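Local coordinates for protein mannitol dehydrogenase (Pseudomonas fluorescens, PDB 1LJ8) that binds NAD and probably catalyses the NAD-dependent interconversion of mannitol and fructose, at residues Gly301-Tyr315 with Thr321-Met335. Sequence-based numbering, arbitrary orientation.
Sequences GSHLALTYLGFLKGY and TMNDPLFVAYMRAYM
Tyr315 OH donates a hydrogen bond to Asp324 OD2, 2.5 Å away, meeting it on the anti side, 21° out of the carboxylate plane. The other oxygen, OD1, accepts from Leu326 N, so one short acid both N-caps helix 325-335 and anchors the tyrosine. The same ring turns its edge to a face of Phe327 in a T-shaped stack, planes at 68°. A phenylalanine in place of Tyr315 would probably leave OD2 of Asp324 without the donor it has from this hydroxyl. Within the C-terminal domain, helices 301-313 and 325-335 run roughly antiparallel, at 146°, joined through the short helix 318-322, and a Schellman motif with Gly314 at positive phi ends the first helix. Two knobs fit into holes. Phe327 sits among Leu306, Leu309, Gly310 and Lys313; its CE2 comes to 3.5 Å from Gly310 N, where a side chain on the glycine would collide with Thr321. Leu306 enters a hole built by Phe327, Met331 and the end of helix 318-322 (Thr321, Met322), its CD1 tight against Met322 CE at 3.4 Å; the selenomethionine chain bends at chi2 and chi3 to get there. Ser302 is small enough for Met331 CG and Met335 CG to close on its OG, which is hydrogen-bonded to Leu298 O. Water links Gly301 O and, weakly, Tyr334 OH.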
ATOM      1  N   GLY A 301       7.528   5.220   7.186  1.00 10.17           N
ATOM      2  CA  GLY A 301       8.886   5.128   7.651  1.00 10.50           C
ATOM      3  C   GLY A 301       8.905   4.577   9.074  1.00 10.72           C
ATOM      4  O   GLY A 301       9.741   3.731   9.379  1.00 10.92           O
ATOM      5  N   SER A 302       8.013   5.052   9.959  1.00 11.95           N
ATOM      6  CA  SER A 302       8.002   4.542  11.337  1.00 11.43           C
ATOM      7  C   SER A 302       7.587   3.072  11.367  1.00 12.02           C
ATOM      8  O   SER A 302       8.131   2.280  12.163  1.00 13.27           O
ATOM      9  CB  SER A 302       7.034   5.378  12.206  1.00 12.16           C
ATOM     10  OG  SER A 302       7.626   6.640  12.447  1.00 13.72           O
ATOM     11  N   HIS A 303       6.644   2.710  10.482  1.00 11.65           N
ATOM     12  CA  HIS A 303       6.189   1.296  10.441  1.00 12.59           C
ATOM     13  C   HIS A 303       7.409   0.422  10.173  1.00 12.04           C
ATOM     14  O   HIS A 303       7.611  -0.579  10.865  1.00 11.57           O
ATOM     15  CB  HIS A 303       5.171   1.079   9.313  1.00 12.19           C
ATOM     16  CG  HIS A 303       3.754   0.912   9.764  1.00 12.94           C
ATOM     17  ND1 HIS A 303       2.703   0.860   8.860  1.00 13.81           N
ATOM     18  CD2 HIS A 303       3.200   0.777  10.997  1.00 14.42           C
ATOM     19  CE1 HIS A 303       1.566   0.705   9.521  1.00 15.48           C
ATOM     20  NE2 HIS A 303       1.838   0.651  10.815  1.00 14.91           N
ATOM     21  N   LEU A 304       8.219   0.757   9.157  1.00 11.54           N
ATOM     22  CA  LEU A 304       9.401  -0.092   8.893  1.00 13.37           C
ATOM     23  C   LEU A 304      10.386  -0.086  10.033  1.00 13.62           C
ATOM     24  O   LEU A 304      10.989  -1.121  10.366  1.00 12.36           O
ATOM     25  CB  LEU A 304      10.149   0.293   7.610  1.00 13.18           C
ATOM     26  CG  LEU A 304       9.540   0.007   6.255  1.00 17.50           C
ATOM     27  CD1 LEU A 304      10.685  -0.063   5.209  1.00 15.27           C
ATOM     28  CD2 LEU A 304       8.840  -1.375   6.251  1.00 14.61           C
ATOM     29  N   ALA A 305      10.560   1.074  10.661  1.00 13.10           N
ATOM     30  CA  ALA A 305      11.493   1.141  11.792  1.00 13.15           C
ATOM     31  C   ALA A 305      11.041   0.256  12.957  1.00 13.36           C
ATOM     32  O   ALA A 305      11.864  -0.301  13.687  1.00 13.86           O
ATOM     33  CB  ALA A 305      11.644   2.611  12.272  1.00 13.87           C
ATOM     34  N   LEU A 306       9.740   0.120  13.142  1.00 13.05           N
ATOM     35  CA  LEU A 306       9.240  -0.740  14.219  1.00 13.03           C
ATOM     36  C   LEU A 306       9.156  -2.232  13.896  1.00 14.09           C
ATOM     37  O   LEU A 306       9.360  -3.127  14.750  1.00 13.65           O
ATOM     38  CB  LEU A 306       7.797  -0.354  14.575  1.00 12.20           C
ATOM     39  CG  LEU A 306       7.514   1.057  15.066  1.00 14.16           C
ATOM     40  CD1 LEU A 306       5.969   1.327  15.137  1.00 14.15           C
ATOM     41  CD2 LEU A 306       8.170   1.140  16.458  1.00 15.04           C
ATOM     42  N   THR A 307       8.836  -2.492  12.647  1.00 12.33           N
ATOM     43  CA  THR A 307       8.455  -3.854  12.280  1.00 13.35           C
ATOM     44  C   THR A 307       9.482  -4.968  12.248  1.00 11.77           C
ATOM     45  O   THR A 307       9.180  -6.105  12.676  1.00 12.54           O
ATOM     46  CB  THR A 307       7.649  -3.791  10.964  1.00 12.32           C
ATOM     47  OG1 THR A 307       6.727  -4.899  10.948  1.00 13.05           O
ATOM     48  CG2 THR A 307       8.558  -3.890   9.712  1.00 11.73           C
ATOM     49  N   TYR A 308      10.695  -4.695  11.800  1.00 13.17           N
ATOM     50  CA  TYR A 308      11.688  -5.763  11.757  1.00 13.48           C
ATOM     51  C   TYR A 308      12.255  -5.971  13.158  1.00 14.22           C
ATOM     52  O   TYR A 308      12.421  -7.111  13.587  1.00 13.75           O
ATOM     53  CB  TYR A 308      12.781  -5.465  10.719  1.00 12.73           C
ATOM     54  CG  TYR A 308      12.166  -5.361   9.330  1.00 13.13           C
ATOM     55  CD1 TYR A 308      12.167  -4.153   8.648  1.00 12.99           C
ATOM     56  CD2 TYR A 308      11.495  -6.472   8.736  1.00 13.78           C
ATOM     57  CE1 TYR A 308      11.508  -4.020   7.378  1.00 11.93           C
ATOM     58  CE2 TYR A 308      10.823  -6.342   7.474  1.00 13.35           C
ATOM     59  CZ  TYR A 308      10.845  -5.114   6.820  1.00 13.90           C
ATOM     60  OH  TYR A 308      10.178  -4.954   5.611  1.00 14.90           O
ATOM     61  N   LEU A 309      12.577  -4.879  13.848  1.00 13.17           N
ATOM     62  CA  LEU A 309      13.016  -4.999  15.231  1.00 12.57           C
ATOM     63  C   LEU A 309      11.939  -5.690  16.064  1.00 12.78           C
ATOM     64  O   LEU A 309      12.258  -6.525  16.918  1.00 13.61           O
ATOM     65  CB  LEU A 309      13.257  -3.610  15.842  1.00 13.16           C
ATOM     66  CG  LEU A 309      14.480  -2.918  15.244  1.00 15.26           C
ATOM     67  CD1 LEU A 309      14.449  -1.432  15.696  1.00 14.86           C
ATOM     68  CD2 LEU A 309      15.766  -3.602  15.738  1.00 12.95           C
ATOM     69  N   GLY A 310      10.669  -5.353  15.820  1.00 11.00           N
ATOM     70  CA  GLY A 310       9.573  -5.944  16.588  1.00 12.80           C
ATOM     71  C   GLY A 310       9.438  -7.432  16.326  1.00 13.56           C
ATOM     72  O   GLY A 310       9.237  -8.216  17.255  1.00 14.62           O
ATOM     73  N   PHE A 311       9.573  -7.822  15.066  1.00 14.70           N
ATOM     74  CA  PHE A 311       9.451  -9.247  14.729  1.00 15.52           C
ATOM     75  C   PHE A 311      10.607 -10.023  15.386  1.00 16.78           C
ATOM     76  O   PHE A 311      10.423 -11.123  15.916  1.00 15.25           O
ATOM     77  CB  PHE A 311       9.512  -9.442  13.216  1.00 15.02           C
ATOM     78  CG  PHE A 311       8.584 -10.517  12.717  1.00 17.35           C
ATOM     79  CD1 PHE A 311       7.235 -10.228  12.512  1.00 16.91           C
ATOM     80  CD2 PHE A 311       9.055 -11.804  12.471  1.00 16.77           C
ATOM     81  CE1 PHE A 311       6.342 -11.242  12.062  1.00 18.84           C
ATOM     82  CE2 PHE A 311       8.179 -12.837  12.011  1.00 18.90           C
ATOM     83  CZ  PHE A 311       6.823 -12.545  11.812  1.00 18.49           C
ATOM     84  N   LEU A 312      11.804  -9.454  15.329  1.00 14.53           N
ATOM     85  CA  LEU A 312      12.979 -10.087  15.953  1.00 14.83           C
ATOM     86  C   LEU A 312      12.785 -10.243  17.453  1.00 15.19           C
ATOM     87  O   LEU A 312      13.130 -11.288  18.015  1.00 16.72           O
ATOM     88  CB  LEU A 312      14.233  -9.223  15.705  1.00 11.62           C
ATOM     89  CG  LEU A 312      14.788  -9.367  14.291  1.00 12.08           C
ATOM     90  CD1 LEU A 312      15.804  -8.229  14.096  1.00 14.72           C
ATOM     91  CD2 LEU A 312      15.465 -10.757  14.034  1.00 14.92           C
ATOM     92  N   LYS A 313      12.236  -9.223  18.095  1.00 15.14           N
ATOM     93  CA  LYS A 313      12.008  -9.256  19.533  1.00 17.51           C
ATOM     94  C   LYS A 313      10.944 -10.307  19.883  1.00 18.91           C
ATOM     95  O   LYS A 313      10.882 -10.789  21.029  1.00 19.26           O
ATOM     96  CB  LYS A 313      11.591  -7.878  20.015  1.00 18.01           C
ATOM     97  CG  LYS A 313      11.357  -7.766  21.514  1.00 19.54           C
ATOM     98  CD  LYS A 313      12.615  -8.172  22.351  1.00 17.68           C
ATOM     99  CE  LYS A 313      12.282  -8.150  23.853  1.00 18.97           C
ATOM    100  NZ  LYS A 313      13.498  -8.512  24.681  1.00 15.70           N
ATOM    101  N   GLY A 314      10.149 -10.694  18.888  1.00 18.74           N
ATOM    102  CA  GLY A 314       9.106 -11.685  19.135  1.00 18.98           C
ATOM    103  C   GLY A 314       7.703 -11.081  19.118  1.00 20.61           C
ATOM    104  O   GLY A 314       6.706 -11.819  19.278  1.00 23.36           O
ATOM    105  N   TYR A 315       7.579  -9.770  18.937  1.00 18.67           N
ATOM    106  CA  TYR A 315       6.234  -9.171  18.887  1.00 19.41           C
ATOM    107  C   TYR A 315       5.607  -9.577  17.566  1.00 18.62           C
ATOM    108  O   TYR A 315       6.330  -9.931  16.603  1.00 18.22           O
ATOM    109  CB  TYR A 315       6.299  -7.647  18.954  1.00 20.59           C
ATOM    110  CG  TYR A 315       6.889  -7.106  20.232  1.00 20.63           C
ATOM    111  CD1 TYR A 315       7.764  -6.023  20.217  1.00 20.66           C
ATOM    112  CD2 TYR A 315       6.532  -7.647  21.466  1.00 22.56           C
ATOM    113  CE1 TYR A 315       8.274  -5.488  21.402  1.00 20.13           C
ATOM    114  CE2 TYR A 315       7.035  -7.123  22.664  1.00 22.55           C
ATOM    115  CZ  TYR A 315       7.907  -6.053  22.622  1.00 23.11           C
ATOM    116  OH  TYR A 315       8.455  -5.600  23.807  1.00 22.45           O
ATOM    117  N   THR A 321       4.376  -3.365  19.878  1.00 17.64           N
ATOM    118  CA  THR A 321       5.575  -2.529  19.872  1.00 17.76           C
ATOM    119  C   THR A 321       5.270  -1.203  20.559  1.00 19.26           C
ATOM    120  O   THR A 321       6.136  -0.633  21.218  1.00 20.03           O
ATOM    121  CB  THR A 321       6.113  -2.211  18.439  1.00 17.17           C
ATOM    122  OG1 THR A 321       5.203  -1.316  17.743  1.00 15.93           O
ATOM    123  CG2 THR A 321       6.345  -3.519  17.667  1.00 16.77           C
HETATM  124  N   MSE A 322       4.033  -0.709  20.453  1.00 18.03           N
HETATM  125  CA  MSE A 322       3.711   0.547  21.089  1.00 18.88           C
HETATM  126  C   MSE A 322       3.569   0.385  22.599  1.00 18.88           C
HETATM  127  O   MSE A 322       3.541   1.416  23.303  1.00 21.06           O
HETATM  128  CB  MSE A 322       2.425   1.158  20.517  1.00 17.35           C
HETATM  129  CG  MSE A 322       2.542   1.582  19.064  1.00 18.61           C
HETATM  130 SE   MSE A 322       3.860   3.066  18.781  1.00 29.07          SE
HETATM  131  CE  MSE A 322       5.238   2.023  18.391  1.00 20.60           C
ATOM    132  N   ASN A 323       3.468  -0.862  23.076  1.00 19.03           N
ATOM    133  CA  ASN A 323       3.394  -1.101  24.534  1.00 21.83           C
ATOM    134  C   ASN A 323       4.817  -1.273  25.101  1.00 21.67           C
ATOM    135  O   ASN A 323       4.986  -1.507  26.302  1.00 21.33           O
ATOM    136  CB  ASN A 323       2.525  -2.328  24.873  1.00 22.14           C
ATOM    137  CG  ASN A 323       1.034  -2.093  24.534  1.00 24.91           C
ATOM    138  OD1 ASN A 323       0.580  -0.948  24.499  1.00 26.72           O
ATOM    139  ND2 ASN A 323       0.292  -3.165  24.284  1.00 25.95           N
ATOM    140  N   ASP A 324       5.823  -1.155  24.233  1.00 19.93           N
ATOM    141  CA  ASP A 324       7.234  -1.236  24.651  1.00 20.24           C
ATOM    142  C   ASP A 324       7.784   0.199  24.609  1.00 21.17           C
ATOM    143  O   ASP A 324       7.996   0.783  23.526  1.00 19.02           O
ATOM    144  CB  ASP A 324       8.024  -2.147  23.693  1.00 20.73           C
ATOM    145  CG  ASP A 324       9.443  -2.414  24.195  1.00 19.82           C
ATOM    146  OD1 ASP A 324      10.058  -1.475  24.737  1.00 20.24           O
ATOM    147  OD2 ASP A 324       9.942  -3.549  24.044  1.00 17.77           O
ATOM    148  N   PRO A 325       8.044   0.801  25.785  1.00 19.19           N
ATOM    149  CA  PRO A 325       8.536   2.171  25.731  1.00 19.83           C
ATOM    150  C   PRO A 325       9.817   2.418  24.965  1.00 17.76           C
ATOM    151  O   PRO A 325      10.040   3.537  24.529  1.00 18.99           O
ATOM    152  CB  PRO A 325       8.660   2.578  27.225  1.00 21.09           C
ATOM    153  CG  PRO A 325       7.750   1.607  27.947  1.00 21.85           C
ATOM    154  CD  PRO A 325       7.915   0.322  27.177  1.00 21.65           C
ATOM    155  N   LEU A 326      10.662   1.406  24.799  1.00 17.61           N
ATOM    156  CA  LEU A 326      11.890   1.633  24.045  1.00 17.18           C
ATOM    157  C   LEU A 326      11.540   1.788  22.575  1.00 16.47           C
ATOM    158  O   LEU A 326      12.178   2.562  21.879  1.00 15.73           O
ATOM    159  CB  LEU A 326      12.844   0.468  24.191  1.00 18.59           C
ATOM    160  CG  LEU A 326      13.597   0.238  25.501  1.00 20.58           C
ATOM    161  CD1 LEU A 326      14.381  -1.059  25.383  1.00 22.67           C
ATOM    162  CD2 LEU A 326      14.537   1.419  25.748  1.00 22.25           C
ATOM    163  N   PHE A 327      10.531   1.044  22.101  1.00 16.48           N
ATOM    164  CA  PHE A 327      10.126   1.181  20.686  1.00 14.87           C
ATOM    165  C   PHE A 327       9.477   2.551  20.445  1.00 15.48           C
ATOM    166  O   PHE A 327       9.712   3.193  19.388  1.00 14.93           O
ATOM    167  CB  PHE A 327       9.154   0.054  20.278  1.00 13.32           C
ATOM    168  CG  PHE A 327       9.830  -1.247  19.945  1.00 14.43           C
ATOM    169  CD1 PHE A 327      10.452  -2.000  20.936  1.00 14.67           C
ATOM    170  CD2 PHE A 327       9.843  -1.735  18.618  1.00 15.17           C
ATOM    171  CE1 PHE A 327      11.065  -3.207  20.640  1.00 14.67           C
ATOM    172  CE2 PHE A 327      10.460  -2.945  18.310  1.00 15.09           C
ATOM    173  CZ  PHE A 327      11.069  -3.690  19.316  1.00 15.30           C
ATOM    174  N   VAL A 328       8.631   2.997  21.383  1.00 14.46           N
ATOM    175  CA  VAL A 328       7.991   4.303  21.243  1.00 15.18           C
ATOM    176  C   VAL A 328       9.043   5.390  21.204  1.00 14.25           C
ATOM    177  O   VAL A 328       8.983   6.293  20.375  1.00 15.34           O
ATOM    178  CB  VAL A 328       7.006   4.586  22.443  1.00 16.33           C
ATOM    179  CG1 VAL A 328       6.358   5.935  22.297  1.00 17.51           C
ATOM    180  CG2 VAL A 328       5.919   3.489  22.508  1.00 19.08           C
ATOM    181  N   ALA A 329      10.025   5.317  22.114  1.00 16.87           N
ATOM    182  CA  ALA A 329      11.093   6.343  22.149  1.00 17.15           C
ATOM    183  C   ALA A 329      11.915   6.336  20.855  1.00 16.82           C
ATOM    184  O   ALA A 329      12.301   7.395  20.313  1.00 16.80           O
ATOM    185  CB  ALA A 329      11.996   6.117  23.360  1.00 18.83           C
ATOM    186  N   TYR A 330      12.209   5.139  20.370  1.00 15.80           N
ATOM    187  CA  TYR A 330      12.944   5.022  19.099  1.00 15.99           C
ATOM    188  C   TYR A 330      12.156   5.633  17.925  1.00 14.39           C
ATOM    189  O   TYR A 330      12.721   6.403  17.127  1.00 13.71           O
ATOM    190  CB  TYR A 330      13.254   3.538  18.843  1.00 15.00           C
ATOM    191  CG  TYR A 330      13.874   3.230  17.485  1.00 13.99           C
ATOM    192  CD1 TYR A 330      15.110   3.758  17.105  1.00 15.72           C
ATOM    193  CD2 TYR A 330      13.221   2.376  16.602  1.00 13.80           C
ATOM    194  CE1 TYR A 330      15.679   3.427  15.865  1.00 14.62           C
ATOM    195  CE2 TYR A 330      13.768   2.037  15.370  1.00 13.54           C
ATOM    196  CZ  TYR A 330      14.999   2.562  15.009  1.00 14.89           C
ATOM    197  OH  TYR A 330      15.572   2.208  13.795  1.00 13.64           O
HETATM  198  N   MSE A 331      10.864   5.302  17.805  1.00 14.68           N
HETATM  199  CA  MSE A 331      10.023   5.896  16.732  1.00 13.96           C
HETATM  200  C   MSE A 331       9.989   7.432  16.834  1.00 15.02           C
HETATM  201  O   MSE A 331      10.115   8.151  15.827  1.00 13.98           O
HETATM  202  CB  MSE A 331       8.574   5.378  16.834  1.00 14.18           C
HETATM  203  CG  MSE A 331       7.531   6.166  15.985  1.00 13.21           C
HETATM  204 SE   MSE A 331       5.806   5.201  16.215  1.00 23.64          SE
HETATM  205  CE  MSE A 331       4.660   6.471  15.255  1.00 14.73           C
ATOM    206  N   ARG A 332       9.821   7.945  18.057  1.00 14.19           N
ATOM    207  CA  ARG A 332       9.787   9.400  18.210  1.00 15.33           C
ATOM    208  C   ARG A 332      11.112  10.036  17.812  1.00 14.80           C
ATOM    209  O   ARG A 332      11.137  11.093  17.167  1.00 15.19           O
ATOM    210  CB  ARG A 332       9.442   9.791  19.658  1.00 17.30           C
ATOM    211  CG  ARG A 332       8.025   9.520  20.074  1.00 20.24           C
ATOM    212  CD  ARG A 332       7.759  10.233  21.400  1.00 25.99           C
ATOM    213  NE  ARG A 332       6.474   9.871  22.009  1.00 30.32           N
ATOM    214  CZ  ARG A 332       5.291  10.404  21.691  1.00 32.33           C
ATOM    215  NH1 ARG A 332       5.190  11.335  20.748  1.00 34.63           N
ATOM    216  NH2 ARG A 332       4.205  10.019  22.355  1.00 32.15           N
ATOM    217  N   ALA A 333      12.217   9.390  18.173  1.00 13.60           N
ATOM    218  CA  ALA A 333      13.530   9.950  17.811  1.00 15.50           C
ATOM    219  C   ALA A 333      13.705   9.919  16.281  1.00 15.31           C
ATOM    220  O   ALA A 333      14.187  10.865  15.673  1.00 14.60           O
ATOM    221  CB  ALA A 333      14.650   9.148  18.481  1.00 15.65           C
ATOM    222  N   TYR A 334      13.331   8.799  15.661  1.00 14.03           N
ATOM    223  CA  TYR A 334      13.430   8.699  14.212  1.00 14.64           C
ATOM    224  C   TYR A 334      12.569   9.780  13.542  1.00 12.65           C
ATOM    225  O   TYR A 334      13.048  10.504  12.626  1.00 13.58           O
ATOM    226  CB  TYR A 334      12.994   7.286  13.748  1.00 13.44           C
ATOM    227  CG  TYR A 334      13.001   7.110  12.255  1.00 13.78           C
ATOM    228  CD1 TYR A 334      14.199   6.946  11.563  1.00 12.53           C
ATOM    229  CD2 TYR A 334      11.807   7.096  11.524  1.00 11.39           C
ATOM    230  CE1 TYR A 334      14.224   6.782  10.192  1.00 13.93           C
ATOM    231  CE2 TYR A 334      11.827   6.895  10.119  1.00 10.45           C
ATOM    232  CZ  TYR A 334      13.049   6.744   9.475  1.00 12.43           C
ATOM    233  OH  TYR A 334      13.154   6.568   8.112  1.00 12.35           O
HETATM  234  N   MSE A 335      11.308   9.924  13.982  1.00 14.33           N
HETATM  235  CA  MSE A 335      10.393  10.929  13.393  1.00 12.89           C
HETATM  236  C   MSE A 335      10.894  12.372  13.653  1.00 15.39           C
HETATM  237  O   MSE A 335      10.938  13.206  12.745  1.00 13.97           O
HETATM  238  CB  MSE A 335       8.980  10.824  13.991  1.00 15.19           C
HETATM  239  CG  MSE A 335       8.246   9.587  13.549  1.00 12.03           C
HETATM  240 SE   MSE A 335       6.341   9.726  13.951  1.00 23.79          SE
HETATM  241  CE  MSE A 335       6.422   9.930  15.881  1.00 16.81           C
TER
HETATM  242  O   HOH W   1      12.298   3.754   8.233  1.00 13.92           O